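Local coordinates for protein EmGH1 (Erythrobacter marinus, PDB 5Z87) that probably hydrolyses beta-glucosidic bonds as a family 3 glycoside hydrolase, and may also act on xylosides and arabinofuranosides, at residues A[530-538]-A[557-565]; A[205-216]-A[264-275]. All coordinates share one frame; numbering follows the deposited sequence.

Overall arrangement
Both contacts are buried, but they lie in different domains of the glycoside hydrolase. Interaction 2 (205-216 with 264-275) belongs to the N-terminal barrel-type domain and packs two neighbouring helices side by side. Interaction 1 (530-538 with 557-565) belongs to the C-terminal domain and joins the end of a strand to the start of a helix. The centres of interactions 1 and 2 are about 35 Å apart, and the two do not touch. In each, a glutamine side chain grips backbone groups of the other segment. The apolar part differs: leucines and a methionine in interaction 1, mostly alanines and a valine in interaction 2. Interaction 2 adds a salt bridge at its margin, while interaction 1 reaches the second subunit.

Interaction 1: A[530-538]-A[557-565]; sequences MCLGGNEST and LIGEQNELA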
ATOM      1  N   MET A 530       5.878  26.171  22.327  1.00 26.37           N
ATOM      2  CA  MET A 530       5.076  26.110  21.110  1.00 23.73           C
ATOM      3  C   MET A 530       4.145  24.900  21.157  1.00 28.95           C
ATOM      4  O   MET A 530       4.596  23.765  21.362  1.00 26.32           O
ATOM      5  CB  MET A 530       5.980  26.046  19.884  1.00 23.77           C
ATOM      6  CG  MET A 530       7.176  26.987  19.987  1.00 26.84           C
ATOM      7  SD  MET A 530       8.086  27.146  18.449  1.00 32.46           S
ATOM      8  CE  MET A 530       8.958  25.571  18.390  1.00 26.98           C
ATOM      9  N   CYS A 531       2.846  25.153  20.973  1.00 26.33           N
ATOM     10  CA  CYS A 531       1.795  24.133  20.991  1.00 29.26           C
ATOM     11  C   CYS A 531       1.290  23.960  19.562  1.00 30.81           C
ATOM     12  O   CYS A 531       0.529  24.791  19.055  1.00 27.42           O
ATOM     13  CB  CYS A 531       0.674  24.533  21.940  1.00 30.81           C
ATOM     14  SG  CYS A 531       1.261  24.751  23.634  1.00 31.75           S
ATOM     15  N   LEU A 532       1.728  22.879  18.915  1.00 24.50           N
ATOM     16  CA  LEU A 532       1.516  22.664  17.489  1.00 25.01           C
ATOM     17  C   LEU A 532       0.968  21.254  17.253  1.00 27.97           C
ATOM     18  O   LEU A 532       0.841  20.440  18.176  1.00 21.60           O
ATOM     19  CB  LEU A 532       2.824  22.876  16.711  1.00 33.44           C
ATOM     20  CG  LEU A 532       3.738  24.036  17.125  1.00 24.72           C
ATOM     21  CD1 LEU A 532       5.130  23.832  16.580  1.00 23.50           C
ATOM     22  CD2 LEU A 532       3.173  25.335  16.617  1.00 22.71           C
ATOM     23  N   GLY A 533       0.640  20.967  15.995  1.00 24.32           N
ATOM     24  CA  GLY A 533       0.272  19.619  15.602  1.00 20.84           C
ATOM     25  C   GLY A 533      -0.823  19.599  14.561  1.00 23.81           C
ATOM     26  O   GLY A 533      -0.632  20.045  13.420  1.00 21.73           O
ATOM     27  N   GLY A 534      -1.983  19.073  14.948  1.00 23.51           N
ATOM     28  CA  GLY A 534      -3.154  19.051  14.095  1.00 19.57           C
ATOM     29  C   GLY A 534      -4.365  19.151  14.992  1.00 21.33           C
ATOM     30  O   GLY A 534      -4.234  19.249  16.209  1.00 21.67           O
ATOM     31  N   ASN A 535      -5.555  19.136  14.399  1.00 22.79           N
ATOM     32  CA  ASN A 535      -6.755  19.180  15.228  1.00 26.61           C
ATOM     33  C   ASN A 535      -7.775  18.192  14.675  1.00 27.04           C
ATOM     34  O   ASN A 535      -7.504  17.426  13.740  1.00 25.51           O
ATOM     35  CB  ASN A 535      -7.314  20.611  15.344  1.00 18.12           C
ATOM     36  CG  ASN A 535      -7.720  21.202  14.009  1.00 23.77           C
ATOM     37  OD1 ASN A 535      -8.087  20.485  13.077  1.00 26.03           O
ATOM     38  ND2 ASN A 535      -7.662  22.526  13.911  1.00 25.65           N
ATOM     39  N   GLU A 536      -8.964  18.237  15.270  1.00 19.97           N
ATOM     40  CA  GLU A 536     -10.062  17.334  14.971  1.00 21.50           C
ATOM     41  C   GLU A 536     -10.667  17.590  13.603  1.00 20.43           C
ATOM     42  O   GLU A 536     -11.533  16.823  13.181  1.00 26.68           O
ATOM     43  CB  GLU A 536     -11.122  17.454  16.076  1.00 19.32           C
ATOM     44  CG  GLU A 536     -10.659  16.904  17.439  1.00 22.80           C
ATOM     45  CD  GLU A 536      -9.805  17.880  18.268  1.00 24.32           C
ATOM     46  OE1 GLU A 536      -9.455  17.518  19.417  1.00 24.60           O
ATOM     47  OE2 GLU A 536      -9.476  18.994  17.784  1.00 19.48           O
ATOM     48  N   SER A 537     -10.225  18.631  12.896  1.00 19.20           N
ATOM     49  CA  SER A 537     -10.580  18.810  11.495  1.00 24.65           C
ATOM     50  C   SER A 537      -9.522  18.273  10.526  1.00 24.68           C
ATOM     51  O   SER A 537      -9.870  17.905   9.402  1.00 27.09           O
ATOM     52  CB  SER A 537     -10.828  20.292  11.188  1.00 23.47           C
ATOM     53  OG  SER A 537     -12.115  20.688  11.603  1.00 28.72           O
ATOM     54  N   THR A 538      -8.244  18.207  10.915  1.00 24.58           N
ATOM     55  CA  THR A 538      -7.234  17.715   9.978  1.00 24.95           C
ATOM     56  C   THR A 538      -7.022  16.206  10.073  1.00 22.50           C
ATOM     57  O   THR A 538      -6.584  15.594   9.092  1.00 20.76           O
ATOM     58  CB  THR A 538      -5.907  18.463  10.164  1.00 17.88           C
ATOM     59  OG1 THR A 538      -5.407  18.301  11.493  1.00 17.82           O
ATOM     60  CG2 THR A 538      -6.117  19.960   9.891  1.00 20.59           C
ATOM     61  N   LEU A 557       3.514  18.746   9.733  1.00 21.76           N
ATOM     62  CA  LEU A 557       2.640  19.771  10.294  1.00 22.78           C
ATOM     63  C   LEU A 557       1.988  20.572   9.183  1.00 18.19           C
ATOM     64  O   LEU A 557       2.665  21.071   8.276  1.00 27.27           O
ATOM     65  CB  LEU A 557       3.436  20.703  11.200  1.00 24.72           C
ATOM     66  CG  LEU A 557       4.151  19.987  12.326  1.00 24.84           C
ATOM     67  CD1 LEU A 557       4.834  21.022  13.201  1.00 23.46           C
ATOM     68  CD2 LEU A 557       3.122  19.173  13.112  1.00 22.16           C
ATOM     69  N   ILE A 558       0.686  20.685   9.247  1.00 17.48           N
ATOM     70  CA  ILE A 558      -0.051  21.314   8.160  1.00 22.74           C
ATOM     71  C   ILE A 558       0.110  22.827   8.238  1.00 29.41           C
ATOM     72  O   ILE A 558       0.261  23.408   9.322  1.00 23.62           O
ATOM     73  CB  ILE A 558      -1.533  20.889   8.202  1.00 24.28           C
ATOM     74  CG1 ILE A 558      -2.237  21.302   6.920  1.00 26.17           C
ATOM     75  CG2 ILE A 558      -2.253  21.488   9.409  1.00 20.61           C
ATOM     76  CD1 ILE A 558      -3.543  20.567   6.726  1.00 31.49           C
ATOM     77  N   GLY A 559       0.127  23.460   7.065  1.00 27.59           N
ATOM     78  CA  GLY A 559      -0.015  24.907   6.986  1.00 30.58           C
ATOM     79  C   GLY A 559       1.259  25.655   7.349  1.00 42.81           C
ATOM     80  O   GLY A 559       2.358  25.329   6.880  1.00 30.10           O
ATOM     81  N   GLU A 560       1.108  26.678   8.198  1.00 32.04           N
ATOM     82  CA  GLU A 560       2.173  27.624   8.491  1.00 30.35           C
ATOM     83  C   GLU A 560       2.843  27.358   9.819  1.00 27.27           C
ATOM     84  O   GLU A 560       3.594  28.212  10.299  1.00 36.38           O
ATOM     85  CB  GLU A 560       1.637  29.058   8.473  1.00 30.55           C
ATOM     86  CG  GLU A 560       1.431  29.610   7.078  1.00 30.84           C
ATOM     87  CD  GLU A 560       0.300  28.914   6.364  1.00 36.12           C
ATOM     88  OE1 GLU A 560      -0.824  28.898   6.908  1.00 36.23           O
ATOM     89  OE2 GLU A 560       0.539  28.364   5.272  1.00 38.99           O
ATOM     90  N   GLN A 561       2.588  26.203  10.427  1.00 25.90           N
ATOM     91  CA  GLN A 561       3.121  25.948  11.760  1.00 25.93           C
ATOM     92  C   GLN A 561       4.643  25.843  11.750  1.00 30.36           C
ATOM     93  O   GLN A 561       5.298  26.248  12.715  1.00 26.45           O
ATOM     94  CB  GLN A 561       2.514  24.671  12.331  1.00 24.38           C
ATOM     95  CG  GLN A 561       1.018  24.724  12.637  1.00 26.36           C
ATOM     96  CD  GLN A 561       0.542  23.378  13.149  1.00 22.95           C
ATOM     97  OE1 GLN A 561       0.684  23.067  14.332  1.00 22.96           O
ATOM     98  NE2 GLN A 561       0.035  22.548  12.243  1.00 19.00           N
ATOM     99  N   ASN A 562       5.225  25.270  10.691  1.00 20.35           N
ATOM    100  CA  ASN A 562       6.682  25.211  10.624  1.00 27.94           C
ATOM    101  C   ASN A 562       7.265  26.605  10.465  1.00 26.70           C
ATOM    102  O   ASN A 562       8.268  26.937  11.103  1.00 22.22           O
ATOM    103  CB  ASN A 562       7.137  24.302   9.479  1.00 16.51           C
ATOM    104  CG  ASN A 562       6.888  22.835   9.770  1.00 27.25           C
ATOM    105  OD1 ASN A 562       6.987  22.391  10.914  1.00 23.99           O
ATOM    106  ND2 ASN A 562       6.549  22.080   8.737  1.00 27.35           N
ATOM    107  N   GLU A 563       6.641  27.429   9.618  1.00 27.09           N
ATOM    108  CA  GLU A 563       7.014  28.837   9.522  1.00 27.35           C
ATOM    109  C   GLU A 563       7.021  29.491  10.897  1.00 30.49           C
ATOM    110  O   GLU A 563       8.010  30.114  11.297  1.00 32.41           O
ATOM    111  CB  GLU A 563       6.058  29.566   8.576  1.00 29.65           C
ATOM    112  CG  GLU A 563       6.567  30.921   8.122  1.00 32.37           C
ATOM    113  CD  GLU A 563       5.749  31.512   6.997  1.00 37.30           C
ATOM    114  OE1 GLU A 563       5.059  30.740   6.289  1.00 46.91           O
ATOM    115  OE2 GLU A 563       5.806  32.754   6.818  1.00 48.92           O
ATOM    116  N   LEU A 564       5.930  29.324  11.653  1.00 27.78           N
ATOM    117  CA  LEU A 564       5.865  29.909  12.989  1.00 23.20           C
ATOM    118  C   LEU A 564       6.985  29.383  13.875  1.00 35.38           C
ATOM    119  O   LEU A 564       7.619  30.151  14.611  1.00 34.12           O
ATOM    120  CB  LEU A 564       4.503  29.618  13.625  1.00 27.22           C
ATOM    121  CG  LEU A 564       4.389  29.835  15.139  1.00 28.77           C
ATOM    122  CD1 LEU A 564       4.441  31.337  15.501  1.00 18.88           C
ATOM    123  CD2 LEU A 564       3.124  29.174  15.690  1.00 24.00           C
ATOM    124  N   ALA A 565       7.248  28.075  13.811  1.00 32.66           N
ATOM    125  CA  ALA A 565       8.240  27.479  14.695  1.00 28.36           C
ATOM    126  C   ALA A 565       9.634  28.007  14.396  1.00 27.47           C
ATOM    127  O   ALA A 565      10.386  28.353  15.316  1.00 29.86           O
ATOM    128  CB  ALA A 565       8.208  25.960  14.573  1.00 23.51           C
TER
HETATM  129  O   HOH W   1      -0.761  18.831  10.931  1.00 18.42           O
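Gly533 O is gripped by Gln561 NE2 at 2.8 Å and by a bridging water that also accepts from Ile558 N. This pair of segments is a strand-to-helix connection in the alpha/beta C-terminal domain of a family 3 glycoside hydrolase. Strand 530-533 and helix 561-565 run nearly antiparallel, at 158°. The Gln561 amide pairs with both the N-H and the C=O of Gly533. Its OE1 accepts from Gly533 N at 2.7 Å through an almost straight bond, in the carbonyl plane and on a lone pair. Its NE2 donates to Gly533 O from above that carbonyl's plane. The same NE2 also donates to Ile558 O, at 3.1 Å. Three bonds therefore fix the rotation of this amide. Gln561 has CG beside its backbone N (chi1 -67°) and is extended beyond it, which carries the amide across to the strand. The phi of 143° at Gly533 would jam a side chain against the preceding carbonyl, so glycine is called for. Leu557 CD2 lies 3.8 Å from Gly533 CA.

Back along the strand, before Gly533, the contact is apolar. Leu532 and Gln561 lie alongside each other, pointing opposite ways, with Leu532 CB against Gln561 OE1. Leu532 CD2 meets Leu564 CD2 at 3.9 Å. Leu590 of helix 588-593 touches Met530, Leu532 and Ala565. At the other end, Asn535 OD1 accepts from Ser537 N in an Asx turn and from Thr538 N in an Asx motif. Thr538 OG1 in turn accepts from Asn535 N. Thr538 and Ile558 then reach toward each other tip to tip, and both pack on Phe653 of the second subunit. From the strand, the bent Met530 side chain sets SD 3.8 Å from Ala565 CA on the helix.

Interaction 2: A[205-216]-A[264-275]; sequences TVSAKAIVEGLQ and PFRAAITEAGSI. With EDO (1,2-ethanediol), chain K.
Helices 205-216 and 264-270 run in nearly the same direction, their axes 27° apart and 8.4 Å from each other at closest approach. They are close at Thr205 and Pro264, whose CA atoms are 4.0 Å apart. Small residues permit this closeness. Thr205 CG2 meets Ala267 CB at 3.6 Å, while its OG1 lies against Pro264 and is hydrogen-bonded to Pro201 O. Ala208 CB faces Pro264. Val212 points both methyls at the second segment: CG2 touches Ala268 CB, and CG1 touches Ala272 CB at 3.7 Å. CG1 is anti to the backbone N (chi1 174°), which also sets it against Ser274.

At the margin, Lys209 bends over Ala267 and crosses Glu271. Its NZ makes a salt bridge of 2.9 Å with Glu271 OE1, met nearly along the C-O bond.

Past the helix, Gly273 takes positive phi and the chain turns toward strand 276-279. Here the Gln216 amide binds three backbone groups. Its OE1 accepts from Ile275 N at 2.9 Å, in the carbonyl plane and on a lone pair, and also from Thr230 N of strand 229-235. Its NE2 donates to Gly273 O, from well above that carbonyl's plane, and to a water that in turn donates to Ala272 O. In place of Gln216, a leucine here would probably leave Ile275 N, Thr230 N and Gly273 O without these partners and let the turn shift. Ser274 OG is held by Gly276 O and Thr230 OG1.

The two helices, running nearly the same way, flank strands 229-235 and 276-279, neighbours in one parallel sheet, an alpha/beta layering characteristic of the TIM-barrel-type N-terminal domain of family 3 glycoside hydrolases.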
ATOM      1  N   THR A 205      -3.443  -6.052  21.217  1.00 16.57           N
ATOM      2  CA  THR A 205      -4.059  -7.205  21.867  1.00 21.22           C
ATOM      3  C   THR A 205      -4.108  -7.018  23.378  1.00 26.27           C
ATOM      4  O   THR A 205      -5.140  -7.262  24.017  1.00 21.96           O
ATOM      5  CB  THR A 205      -3.283  -8.471  21.497  1.00 19.34           C
ATOM      6  OG1 THR A 205      -3.481  -8.738  20.105  1.00 18.17           O
ATOM      7  CG2 THR A 205      -3.739  -9.675  22.320  1.00 19.95           C
ATOM      8  N   VAL A 206      -2.996  -6.570  23.961  1.00 23.00           N
ATOM      9  CA  VAL A 206      -2.955  -6.326  25.396  1.00 19.67           C
ATOM     10  C   VAL A 206      -3.928  -5.218  25.765  1.00 23.66           C
ATOM     11  O   VAL A 206      -4.667  -5.319  26.751  1.00 27.16           O
ATOM     12  CB  VAL A 206      -1.516  -5.993  25.827  1.00 28.73           C
ATOM     13  CG1 VAL A 206      -1.514  -5.350  27.199  1.00 26.03           C
ATOM     14  CG2 VAL A 206      -0.654  -7.253  25.796  1.00 22.31           C
ATOM     15  N   SER A 207      -3.967  -4.159  24.960  1.00 20.43           N
ATOM     16  CA  SER A 207      -4.895  -3.072  25.228  1.00 22.04           C
ATOM     17  C   SER A 207      -6.341  -3.529  25.078  1.00 23.68           C
ATOM     18  O   SER A 207      -7.189  -3.181  25.908  1.00 24.36           O
ATOM     19  CB  SER A 207      -4.604  -1.895  24.300  1.00 16.71           C
ATOM     20  OG  SER A 207      -3.231  -1.551  24.345  1.00 23.01           O
ATOM     21  N   ALA A 208      -6.642  -4.306  24.030  1.00 21.66           N
ATOM     22  CA  ALA A 208      -8.018  -4.747  23.797  1.00 22.16           C
ATOM     23  C   ALA A 208      -8.558  -5.543  24.982  1.00 24.19           C
ATOM     24  O   ALA A 208      -9.703  -5.338  25.403  1.00 17.99           O
ATOM     25  CB  ALA A 208      -8.100  -5.585  22.516  1.00 16.48           C
ATOM     26  N   LYS A 209      -7.740  -6.444  25.539  1.00 18.55           N
ATOM     27  CA  LYS A 209      -8.161  -7.225  26.696  1.00 20.52           C
ATOM     28  C   LYS A 209      -8.415  -6.340  27.905  1.00 27.19           C
ATOM     29  O   LYS A 209      -9.353  -6.584  28.671  1.00 24.94           O
ATOM     30  CB  LYS A 209      -7.109  -8.271  27.050  1.00 18.15           C
ATOM     31  CG  LYS A 209      -6.752  -9.202  25.923  1.00 24.52           C
ATOM     32  CD  LYS A 209      -6.399 -10.582  26.427  1.00 27.87           C
ATOM     33  CE  LYS A 209      -5.185 -10.588  27.305  1.00 34.11           C
ATOM     34  NZ  LYS A 209      -5.252 -11.798  28.183  1.00 45.95           N
ATOM     35  N   ALA A 210      -7.567  -5.330  28.121  1.00 23.96           N
ATOM     36  CA  ALA A 210      -7.743  -4.481  29.293  1.00 24.06           C
ATOM     37  C   ALA A 210      -8.978  -3.598  29.150  1.00 22.33           C
ATOM     38  O   ALA A 210      -9.698  -3.372  30.128  1.00 23.87           O
ATOM     39  CB  ALA A 210      -6.494  -3.633  29.528  1.00 20.71           C
ATOM     40  N   ILE A 211      -9.235  -3.099  27.939  1.00 19.55           N
ATOM     41  CA  ILE A 211     -10.435  -2.304  27.684  1.00 22.29           C
ATOM     42  C   ILE A 211     -11.685  -3.143  27.897  1.00 21.98           C
ATOM     43  O   ILE A 211     -12.650  -2.699  28.530  1.00 23.53           O
ATOM     44  CB  ILE A 211     -10.417  -1.717  26.258  1.00 18.74           C
ATOM     45  CG1 ILE A 211      -9.214  -0.798  26.036  1.00 19.41           C
ATOM     46  CG2 ILE A 211     -11.741  -0.960  25.971  1.00 16.19           C
ATOM     47  CD1 ILE A 211      -8.907  -0.567  24.551  1.00 24.62           C
ATOM     48  N   VAL A 212     -11.716  -4.345  27.318  1.00 24.18           N
ATOM     49  CA  VAL A 212     -12.907  -5.178  27.446  1.00 20.18           C
ATOM     50  C   VAL A 212     -13.128  -5.537  28.909  1.00 22.59           C
ATOM     51  O   VAL A 212     -14.249  -5.457  29.423  1.00 22.78           O
ATOM     52  CB  VAL A 212     -12.808  -6.438  26.557  1.00 23.33           C
ATOM     53  CG1 VAL A 212     -13.997  -7.381  26.807  1.00 18.36           C
ATOM     54  CG2 VAL A 212     -12.756  -6.069  25.085  1.00 17.70           C
ATOM     55  N   GLU A 213     -12.056  -5.893  29.613  0.57 21.13           N
ATOM     56  CA  GLU A 213     -12.203  -6.272  31.007  0.57 24.74           C
ATOM     57  C   GLU A 213     -12.481  -5.067  31.904  0.57 26.59           C
ATOM     58  O   GLU A 213     -13.011  -5.247  33.003  0.57 27.82           O
ATOM     59  CB  GLU A 213     -10.967  -7.072  31.445  0.57 24.95           C
ATOM     60  CG  GLU A 213     -10.961  -8.473  30.789  0.57 27.46           C
ATOM     61  CD  GLU A 213      -9.730  -9.325  31.077  0.57 33.57           C
ATOM     62  OE1 GLU A 213      -8.584  -8.822  30.969  0.57 31.98           O
ATOM     63  OE2 GLU A 213      -9.921 -10.525  31.379  0.57 33.96           O
ATOM     64  N   GLY A 214     -12.178  -3.849  31.449  1.00 29.53           N
ATOM     65  CA  GLY A 214     -12.599  -2.654  32.158  1.00 25.03           C
ATOM     66  C   GLY A 214     -14.052  -2.295  31.914  1.00 23.09           C
ATOM     67  O   GLY A 214     -14.772  -1.932  32.846  1.00 29.31           O
ATOM     68  N   LEU A 215     -14.504  -2.387  30.662  1.00 21.69           N
ATOM     69  CA  LEU A 215     -15.874  -1.998  30.342  1.00 21.98           C
ATOM     70  C   LEU A 215     -16.891  -3.060  30.762  1.00 23.29           C
ATOM     71  O   LEU A 215     -17.999  -2.724  31.189  1.00 18.08           O
ATOM     72  CB  LEU A 215     -15.998  -1.706  28.844  1.00 17.93           C
ATOM     73  CG  LEU A 215     -15.485  -0.346  28.363  1.00 19.90           C
ATOM     74  CD1 LEU A 215     -15.418  -0.312  26.831  1.00 20.27           C
ATOM     75  CD2 LEU A 215     -16.368   0.788  28.892  1.00 16.01           C
ATOM     76  N   GLN A 216     -16.541  -4.341  30.632  1.00 21.34           N
ATOM     77  CA  GLN A 216     -17.456  -5.438  30.917  1.00 23.98           C
ATOM     78  C   GLN A 216     -17.214  -6.090  32.267  1.00 29.00           C
ATOM     79  O   GLN A 216     -18.087  -6.822  32.744  1.00 24.93           O
ATOM     80  CB  GLN A 216     -17.349  -6.535  29.843  1.00 19.08           C
ATOM     81  CG  GLN A 216     -17.848  -6.144  28.457  1.00 17.10           C
ATOM     82  CD  GLN A 216     -18.091  -7.349  27.543  1.00 22.93           C
ATOM     83  OE1 GLN A 216     -18.782  -7.240  26.523  1.00 19.24           O
ATOM     84  NE2 GLN A 216     -17.526  -8.503  27.908  1.00 18.63           N
ATOM     85  N   PRO A 264      -5.878  -9.246  18.137  1.00 19.68           N
ATOM     86  CA  PRO A 264      -6.642  -8.503  19.162  1.00 18.19           C
ATOM     87  C   PRO A 264      -8.105  -8.895  19.222  1.00 17.60           C
ATOM     88  O   PRO A 264      -8.676  -8.974  20.321  1.00 18.64           O
ATOM     89  CB  PRO A 264      -6.455  -7.030  18.760  1.00 17.04           C
ATOM     90  CG  PRO A 264      -5.956  -7.057  17.354  1.00 18.45           C
ATOM     91  CD  PRO A 264      -5.182  -8.326  17.215  1.00 15.99           C
ATOM     92  N   PHE A 265      -8.737  -9.131  18.072  1.00 20.87           N
ATOM     93  CA  PHE A 265     -10.105  -9.639  18.068  1.00 17.68           C
ATOM     94  C   PHE A 265     -10.169 -11.012  18.722  1.00 22.51           C
ATOM     95  O   PHE A 265     -11.055 -11.282  19.540  1.00 23.18           O
ATOM     96  CB  PHE A 265     -10.642  -9.711  16.639  1.00 21.30           C
ATOM     97  CG  PHE A 265     -11.033  -8.377  16.061  1.00 22.37           C
ATOM     98  CD1 PHE A 265     -12.272  -7.816  16.352  1.00 17.33           C
ATOM     99  CD2 PHE A 265     -10.176  -7.701  15.192  1.00 16.47           C
ATOM    100  CE1 PHE A 265     -12.635  -6.591  15.815  1.00 16.55           C
ATOM    101  CE2 PHE A 265     -10.533  -6.477  14.653  1.00 14.74           C
ATOM    102  CZ  PHE A 265     -11.762  -5.914  14.961  1.00 14.24           C
ATOM    103  N   ARG A 266      -9.229 -11.896  18.380  1.00 20.69           N
ATOM    104  CA  ARG A 266      -9.259 -13.232  18.961  1.00 22.95           C
ATOM    105  C   ARG A 266      -9.142 -13.169  20.477  1.00 27.03           C
ATOM    106  O   ARG A 266      -9.859 -13.880  21.190  1.00 21.25           O
ATOM    107  CB  ARG A 266      -8.146 -14.102  18.383  1.00 22.85           C
ATOM    108  CG  ARG A 266      -8.211 -15.544  18.878  1.00 21.83           C
ATOM    109  CD  ARG A 266      -7.116 -16.403  18.255  1.00 29.55           C
ATOM    110  NE  ARG A 266      -7.172 -17.781  18.740  1.00 38.56           N
ATOM    111  CZ  ARG A 266      -7.375 -18.852  17.977  1.00 39.99           C
ATOM    112  NH1 ARG A 266      -7.533 -18.726  16.664  1.00 32.00           N
ATOM    113  NH2 ARG A 266      -7.410 -20.059  18.532  1.00 42.08           N
ATOM    114  N   ALA A 267      -8.253 -12.309  20.988  1.00 20.06           N
ATOM    115  CA  ALA A 267      -8.096 -12.185  22.431  1.00 20.19           C
ATOM    116  C   ALA A 267      -9.332 -11.561  23.076  1.00 23.68           C
ATOM    117  O   ALA A 267      -9.791 -12.026  24.123  1.00 23.22           O
ATOM    118  CB  ALA A 267      -6.851 -11.367  22.755  1.00 18.23           C
ATOM    119  N   ALA A 268      -9.867 -10.496  22.475  1.00 19.14           N
ATOM    120  CA  ALA A 268     -11.086  -9.872  22.981  1.00 22.72           C
ATOM    121  C   ALA A 268     -12.239 -10.867  23.045  1.00 29.25           C
ATOM    122  O   ALA A 268     -13.010 -10.874  24.012  1.00 22.89           O
ATOM    123  CB  ALA A 268     -11.477  -8.689  22.092  1.00 16.36           C
ATOM    124  N   ILE A 269     -12.377 -11.702  22.014  1.00 24.48           N
ATOM    125  CA  ILE A 269     -13.529 -12.584  21.899  1.00 19.80           C
ATOM    126  C   ILE A 269     -13.356 -13.816  22.781  1.00 26.06           C
ATOM    127  O   ILE A 269     -14.221 -14.123  23.608  1.00 32.28           O
ATOM    128  CB  ILE A 269     -13.751 -12.970  20.425  1.00 20.22           C
ATOM    129  CG1 ILE A 269     -14.207 -11.759  19.607  1.00 20.65           C
ATOM    130  CG2 ILE A 269     -14.749 -14.105  20.312  1.00 18.33           C
ATOM    131  CD1 ILE A 269     -15.633 -11.309  19.889  1.00 18.59           C
ATOM    132  N   THR A 270     -12.230 -14.526  22.643  1.00 21.73           N
ATOM    133  CA  THR A 270     -12.044 -15.814  23.304  1.00 23.99           C
ATOM    134  C   THR A 270     -11.410 -15.727  24.686  1.00 24.91           C
ATOM    135  O   THR A 270     -11.436 -16.722  25.412  1.00 28.66           O
ATOM    136  CB  THR A 270     -11.160 -16.755  22.476  1.00 24.48           C
ATOM    137  OG1 THR A 270      -9.808 -16.280  22.511  1.00 25.89           O
ATOM    138  CG2 THR A 270     -11.648 -16.890  21.026  1.00 18.03           C
ATOM    139  N   GLU A 271     -10.800 -14.609  25.065  1.00 21.02           N
ATOM    140  CA  GLU A 271     -10.179 -14.515  26.382  1.00 24.74           C
ATOM    141  C   GLU A 271     -10.883 -13.523  27.294  1.00 27.26           C
ATOM    142  O   GLU A 271     -11.184 -13.850  28.441  1.00 29.23           O
ATOM    143  CB  GLU A 271      -8.695 -14.127  26.270  1.00 22.20           C
ATOM    144  CG  GLU A 271      -7.779 -15.129  25.583  1.00 26.19           C
ATOM    145  CD  GLU A 271      -6.361 -14.558  25.374  1.00 35.30           C
ATOM    146  OE1 GLU A 271      -5.890 -13.780  26.231  1.00 39.84           O
ATOM    147  OE2 GLU A 271      -5.723 -14.869  24.346  1.00 37.10           O
ATOM    148  N   ALA A 272     -11.139 -12.302  26.824  1.00 25.14           N
ATOM    149  CA  ALA A 272     -11.797 -11.303  27.657  1.00 26.08           C
ATOM    150  C   ALA A 272     -13.315 -11.394  27.607  1.00 26.98           C
ATOM    151  O   ALA A 272     -13.979 -10.800  28.462  1.00 26.83           O
ATOM    152  CB  ALA A 272     -11.361  -9.889  27.248  1.00 21.54           C
ATOM    153  N   GLY A 273     -13.877 -12.100  26.624  1.00 26.82           N
ATOM    154  CA  GLY A 273     -15.304 -12.360  26.614  1.00 21.63           C
ATOM    155  C   GLY A 273     -16.165 -11.219  26.128  1.00 23.90           C
ATOM    156  O   GLY A 273     -17.296 -11.062  26.609  1.00 23.51           O
ATOM    157  N   SER A 274     -15.656 -10.402  25.203  1.00 21.36           N
ATOM    158  CA  SER A 274     -16.472  -9.375  24.568  1.00 23.51           C
ATOM    159  C   SER A 274     -17.801  -9.970  24.112  1.00 17.16           C
ATOM    160  O   SER A 274     -17.838 -11.032  23.495  1.00 23.87           O
ATOM    161  CB  SER A 274     -15.710  -8.765  23.377  1.00 19.43           C
ATOM    162  OG  SER A 274     -16.480  -7.782  22.687  1.00 14.87           O
ATOM    163  N   ILE A 275     -18.893  -9.284  24.438  1.00 20.45           N
ATOM    164  CA  ILE A 275     -20.227  -9.773  24.114  1.00 19.29           C
ATOM    165  C   ILE A 275     -20.600  -9.407  22.683  1.00 18.67           C
ATOM    166  O   ILE A 275     -21.316 -10.156  22.006  1.00 18.92           O
ATOM    167  CB  ILE A 275     -21.238  -9.202  25.136  1.00 22.28           C
ATOM    168  CG1 ILE A 275     -21.028  -9.804  26.522  1.00 24.32           C
ATOM    169  CG2 ILE A 275     -22.687  -9.425  24.708  1.00 19.26           C
ATOM    170  CD1 ILE A 275     -21.863  -9.109  27.601  1.00 18.20           C
TER
HETATM  171  C1  EDO K 809      -8.324 -21.889  14.798  1.00 35.10           C
HETATM  172  O1  EDO K 809      -7.953 -22.624  13.625  1.00 50.78           O
HETATM  173  C2  EDO K 809      -8.401 -22.868  15.966  1.00 43.80           C
HETATM  174  O2  EDO K 809      -7.150 -22.905  16.667  1.00 52.28           O
HETATM  175  O   HOH W   2      -8.809 -13.456  30.855  1.00 47.07           O
HETATM  176  O   HOH W   3     -15.925  -9.833  30.073  1.00 21.93           O